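Local structure of hemolysin BL lytic component L1 (Bacillus cereus, 7NMQ) at residues A[173-184]-A[277-288]. The protein probably serves, as the lytic component L1 of hemolysin BL, in forming membrane pores as a member of an alpha-helical pore-forming toxin family related to ClyA. Residues are numbered along the deposited sequence; the frame is centred on the assembly and turned at random. Where two conformers were deposited one is given.
Sequences IPQLQAEIEQLR and NQAVLSLTNAKE. With EDO (1,2-ethanediol), chain G.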
loop_
_atom_site.group_PDB
_atom_site.type_symbol
_atom_site.label_atom_id
_atom_site.label_comp_id
_atom_site.label_asym_id
_atom_site.label_seq_id
_atom_site.Cartn_x
_atom_site.Cartn_y
_atom_site.Cartn_z
ATOM N N ILE A 173 -20.343 -27.097 -7.428
ATOM C CA ILE A 173 -19.039 -26.376 -7.369
ATOM C C ILE A 173 -19.061 -25.084 -8.178
ATOM O O ILE A 173 -18.572 -24.072 -7.666
ATOM C CB ILE A 173 -17.877 -27.312 -7.691
ATOM C CG1 ILE A 173 -17.640 -28.158 -6.439
ATOM C CG2 ILE A 173 -16.632 -26.555 -8.133
ATOM C CD1 ILE A 173 -16.576 -29.168 -6.547
ATOM N N PRO A 174 -19.548 -25.028 -9.417
ATOM C CA PRO A 174 -19.484 -23.746 -10.140
ATOM C C PRO A 174 -20.223 -22.626 -9.401
ATOM O O PRO A 174 -19.708 -21.482 -9.386
ATOM C CB PRO A 174 -20.073 -24.134 -11.496
ATOM C CG PRO A 174 -19.703 -25.599 -11.638
ATOM C CD PRO A 174 -19.948 -26.167 -10.265
ATOM N N GLN A 175 -21.352 -22.901 -8.771
ATOM C CA GLN A 175 -22.143 -21.853 -8.078
ATOM C C GLN A 175 -21.341 -21.412 -6.847
ATOM O O GLN A 175 -21.297 -20.212 -6.532
ATOM C CB GLN A 175 -23.549 -22.359 -7.747
ATOM C CG GLN A 175 -24.433 -21.363 -7.023
ATOM C CD GLN A 175 -25.905 -21.725 -7.049
ATOM O OE1 GLN A 175 -26.312 -22.864 -7.309
ATOM N NE2 GLN A 175 -26.734 -20.733 -6.769
ATOM N N LEU A 176 -20.653 -22.353 -6.207
ATOM C CA LEU A 176 -19.846 -22.027 -5.015
ATOM C C LEU A 176 -18.682 -21.119 -5.424
ATOM O O LEU A 176 -18.420 -20.088 -4.741
ATOM C CB LEU A 176 -19.340 -23.311 -4.365
ATOM C CG LEU A 176 -18.585 -23.094 -3.067
ATOM C CD1 LEU A 176 -19.441 -22.339 -2.048
ATOM C CD2 LEU A 176 -18.095 -24.418 -2.491
ATOM N N GLN A 177 -17.979 -21.483 -6.492
ATOM C CA GLN A 177 -16.856 -20.664 -7.011
ATOM C C GLN A 177 -17.369 -19.255 -7.307
ATOM O O GLN A 177 -16.706 -18.283 -6.915
ATOM C CB GLN A 177 -16.265 -21.275 -8.274
ATOM C CG GLN A 177 -15.216 -20.371 -8.884
ATOM C CD GLN A 177 -14.818 -20.842 -10.254
ATOM O OE1 GLN A 177 -14.695 -22.031 -10.495
ATOM N NE2 GLN A 177 -14.611 -19.908 -11.164
ATOM N N ALA A 178 -18.505 -19.140 -7.984
ATOM C CA ALA A 178 -19.040 -17.820 -8.400
ATOM C C ALA A 178 -19.391 -17.027 -7.142
ATOM O O ALA A 178 -19.144 -15.809 -7.119
ATOM C CB ALA A 178 -20.228 -18.023 -9.290
ATOM N N GLU A 179 -19.907 -17.700 -6.108
ATOM C CA GLU A 179 -20.326 -17.019 -4.850
ATOM C C GLU A 179 -19.087 -16.420 -4.185
ATOM O O GLU A 179 -19.122 -15.259 -3.762
ATOM C CB GLU A 179 -21.030 -17.958 -3.872
ATOM C CG GLU A 179 -21.546 -17.296 -2.616
ATOM C CD GLU A 179 -22.336 -18.207 -1.691
ATOM O OE1 GLU A 179 -22.466 -19.405 -1.990
ATOM O OE2 GLU A 179 -22.783 -17.717 -0.655
ATOM N N ILE A 180 -18.020 -17.209 -4.061
ATOM C CA ILE A 180 -16.754 -16.691 -3.462
ATOM C C ILE A 180 -16.274 -15.473 -4.250
ATOM O O ILE A 180 -15.975 -14.458 -3.639
ATOM C CB ILE A 180 -15.679 -17.782 -3.413
ATOM C CG1 ILE A 180 -16.114 -18.871 -2.430
ATOM C CG2 ILE A 180 -14.312 -17.193 -3.094
ATOM C CD1 ILE A 180 -16.619 -18.331 -1.106
ATOM N N GLU A 181 -16.166 -15.608 -5.566
ATOM C CA GLU A 181 -15.617 -14.522 -6.419
ATOM C C GLU A 181 -16.438 -13.249 -6.198
ATOM O O GLU A 181 -15.840 -12.170 -6.026
ATOM C CB GLU A 181 -15.652 -14.926 -7.895
ATOM C CG GLU A 181 -14.588 -15.947 -8.243
ATOM C CD GLU A 181 -14.737 -16.688 -9.570
ATOM O OE1 GLU A 181 -15.862 -16.666 -10.151
ATOM O OE2 GLU A 181 -13.759 -17.374 -9.989
ATOM N N GLN A 182 -17.750 -13.370 -6.140
ATOM C CA GLN A 182 -18.618 -12.197 -5.887
ATOM C C GLN A 182 -18.365 -11.620 -4.493
ATOM O O GLN A 182 -18.290 -10.391 -4.358
ATOM C CB GLN A 182 -20.105 -12.513 -6.055
ATOM C CG GLN A 182 -20.987 -11.267 -5.957
ATOM C CD GLN A 182 -20.626 -10.172 -6.945
ATOM O OE1 GLN A 182 -20.886 -10.268 -8.140
ATOM N NE2 GLN A 182 -20.015 -9.099 -6.461
ATOM N N LEU A 183 -18.319 -12.463 -3.466
ATOM C CA LEU A 183 -18.117 -11.997 -2.071
ATOM C C LEU A 183 -16.775 -11.254 -2.014
ATOM O O LEU A 183 -16.677 -10.190 -1.367
ATOM C CB LEU A 183 -18.096 -13.185 -1.106
ATOM C CG LEU A 183 -19.461 -13.792 -0.817
ATOM C CD1 LEU A 183 -19.324 -15.081 -0.013
ATOM C CD2 LEU A 183 -20.346 -12.786 -0.114
ATOM N N ARG A 184 -15.725 -11.796 -2.599
ATOM C CA ARG A 184 -14.383 -11.176 -2.525
ATOM C C ARG A 184 -14.380 -9.833 -3.273
ATOM O O ARG A 184 -13.754 -8.882 -2.786
ATOM C CB ARG A 184 -13.336 -12.134 -3.077
ATOM C CG ARG A 184 -12.996 -13.286 -2.142
ATOM C CD ARG A 184 -12.454 -12.813 -0.786
ATOM N NE ARG A 184 -11.290 -11.938 -0.884
ATOM C CZ ARG A 184 -10.069 -12.315 -1.207
ATOM N NH1 ARG A 184 -9.822 -13.591 -1.439
ATOM N NH2 ARG A 184 -9.090 -11.408 -1.316
ATOM N N ASN A 277 -15.191 -29.275 -1.511
ATOM C CA ASN A 277 -15.795 -27.927 -1.570
ATOM C C ASN A 277 -14.926 -26.970 -0.776
ATOM O O ASN A 277 -14.770 -25.781 -1.221
ATOM C CB ASN A 277 -17.241 -27.967 -1.112
ATOM C CG ASN A 277 -18.137 -28.513 -2.207
ATOM O OD1 ASN A 277 -18.632 -29.620 -2.138
ATOM N ND2 ASN A 277 -18.423 -27.710 -3.203
ATOM N N GLN A 278 -14.302 -27.402 0.300
ATOM C CA GLN A 278 -13.336 -26.531 1.023
ATOM C C GLN A 278 -12.179 -26.164 0.098
ATOM O O GLN A 278 -11.662 -25.053 0.190
ATOM C CB GLN A 278 -12.823 -27.174 2.310
ATOM C CG GLN A 278 -13.865 -27.157 3.391
ATOM C CD GLN A 278 -13.388 -27.721 4.700
ATOM O OE1 GLN A 278 -12.389 -28.430 4.779
ATOM N NE2 GLN A 278 -14.123 -27.404 5.740
ATOM N N ALA A 279 -11.761 -27.087 -0.755
ATOM C CA ALA A 279 -10.653 -26.827 -1.686
ATOM C C ALA A 279 -11.116 -25.788 -2.705
ATOM O O ALA A 279 -10.344 -24.919 -3.042
ATOM C CB ALA A 279 -10.205 -28.087 -2.388
ATOM N N VAL A 280 -12.318 -25.903 -3.223
ATOM C CA VAL A 280 -12.822 -24.880 -4.177
ATOM C C VAL A 280 -12.777 -23.514 -3.497
ATOM O O VAL A 280 -12.353 -22.516 -4.111
ATOM C CB VAL A 280 -14.231 -25.225 -4.646
ATOM C CG1 VAL A 280 -14.836 -24.074 -5.431
ATOM C CG2 VAL A 280 -14.184 -26.508 -5.432
ATOM N N LEU A 281 -13.231 -23.454 -2.264
ATOM C CA LEU A 281 -13.262 -22.184 -1.528
ATOM C C LEU A 281 -11.849 -21.659 -1.381
ATOM O O LEU A 281 -11.597 -20.443 -1.612
ATOM C CB LEU A 281 -13.923 -22.401 -0.173
ATOM C CG LEU A 281 -15.430 -22.515 -0.246
ATOM C CD1 LEU A 281 -16.009 -23.049 1.027
ATOM C CD2 LEU A 281 -16.097 -21.236 -0.611
ATOM N N SER A 282 -10.942 -22.478 -0.887
ATOM C CA SER A 282 -9.605 -21.965 -0.540
ATOM C C SER A 282 -8.869 -21.575 -1.823
ATOM O O SER A 282 -8.185 -20.545 -1.805
ATOM C CB SER A 282 -8.843 -22.940 0.312
ATOM O OG SER A 282 -8.545 -24.111 -0.388
ATOM N N LEU A 283 -8.953 -22.387 -2.858
ATOM C CA LEU A 283 -8.246 -22.064 -4.099
ATOM C C LEU A 283 -8.838 -20.819 -4.735
ATOM O O LEU A 283 -8.045 -20.011 -5.301
ATOM C CB LEU A 283 -8.316 -23.236 -5.064
ATOM C CG LEU A 283 -7.577 -24.466 -4.549
ATOM C CD1 LEU A 283 -7.833 -25.578 -5.522
ATOM C CD2 LEU A 283 -6.077 -24.227 -4.370
ATOM N N THR A 284 -10.139 -20.660 -4.696
ATOM C CA THR A 284 -10.773 -19.486 -5.338
ATOM C C THR A 284 -10.384 -18.222 -4.566
ATOM O O THR A 284 -10.064 -17.190 -5.136
ATOM C CB THR A 284 -12.284 -19.652 -5.453
ATOM O OG1 THR A 284 -12.552 -20.857 -6.175
ATOM C CG2 THR A 284 -12.905 -18.488 -6.187
ATOM N N ASN A 285 -10.410 -18.307 -3.253
ATOM C CA ASN A 285 -9.988 -17.211 -2.355
ATOM C C ASN A 285 -8.553 -16.808 -2.703
ATOM O O ASN A 285 -8.298 -15.603 -2.857
ATOM C CB ASN A 285 -10.120 -17.662 -0.900
ATOM C CG ASN A 285 -9.746 -16.596 0.095
ATOM O OD1 ASN A 285 -10.433 -15.596 0.158
ATOM N ND2 ASN A 285 -8.750 -16.875 0.927
ATOM N N ALA A 286 -7.652 -17.779 -2.779
ATOM C CA ALA A 286 -6.238 -17.494 -3.086
ATOM C C ALA A 286 -6.138 -16.861 -4.475
ATOM O O ALA A 286 -5.315 -15.956 -4.651
ATOM C CB ALA A 286 -5.391 -18.710 -2.920
ATOM N N LYS A 287 -6.882 -17.367 -5.441
ATOM C CA LYS A 287 -6.795 -16.855 -6.819
ATOM C C LYS A 287 -7.089 -15.356 -6.784
ATOM O O LYS A 287 -6.380 -14.577 -7.449
ATOM C CB LYS A 287 -7.810 -17.613 -7.666
ATOM C CG LYS A 287 -7.824 -17.205 -9.115
ATOM C CD LYS A 287 -8.710 -18.110 -9.938
ATOM C CE LYS A 287 -10.159 -18.087 -9.553
ATOM N NZ LYS A 287 -10.880 -16.836 -9.831
ATOM N N GLU A 288 -8.124 -14.980 -6.077
ATOM C CA GLU A 288 -8.545 -13.579 -6.054
ATOM C C GLU A 288 -7.433 -12.737 -5.417
ATOM O O GLU A 288 -7.063 -11.677 -5.955
ATOM C CB GLU A 288 -9.879 -13.421 -5.354
ATOM C CG GLU A 288 -11.026 -14.099 -6.092
ATOM C CD GLU A 288 -11.110 -13.604 -7.549
ATOM O OE1 GLU A 288 -11.218 -12.373 -7.780
ATOM O OE2 GLU A 288 -10.927 -14.437 -8.463
HETATM C C1 EDO G . -9.928 -7.361 -0.566
HETATM O O1 EDO G . -10.202 -6.903 0.719
HETATM C C2 EDO G . -10.279 -8.777 -0.773
HETATM O O2 EDO G . -11.645 -9.123 -0.939
#
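V280 of helix 275-325 meets I173 of helix 173-200 in a helix-helix crossing of this ClyA-like, alpha-helical toxin fold, the two segments running in roughly the same direction at -37° with axes 9.4 Å apart. CG2 of V280 lies 3.6 Å from I173 CG2 and also touches I173 CD1, while L166 of helix 161-169 packs on both residues. The next residue, L281, turns CD2 to L176 CD1, 3.8 Å away, the two side chains crossing at about a right angle. T284 sits over the middle of the crossing: its CG2, anti to the backbone N, touches E181 CG, and its OG1 is tied back to V280 O at 2.7 Å. N285 O receives a weak bond from R184 NH1; a second, to OD1, is doubtful, and N285 ND2 bonds to A226 O and Q34 OE1. K287, curled at chi3 and chi4, joins E181 OE2 (2.9 Å from NZ) and E288 OE2 in a salt-bridge network that probably offsets the nearness of the two carboxylates. From E181's own helix, Q177 NE2, in one of two conformers, reaches OE2 on the opposite face of the carboxylate plane from K287 NZ. E288 CB covers one face of the R184 guanidinium, whose NE bonds to 1,2-ethanediol O2 at 2.8 Å (161°).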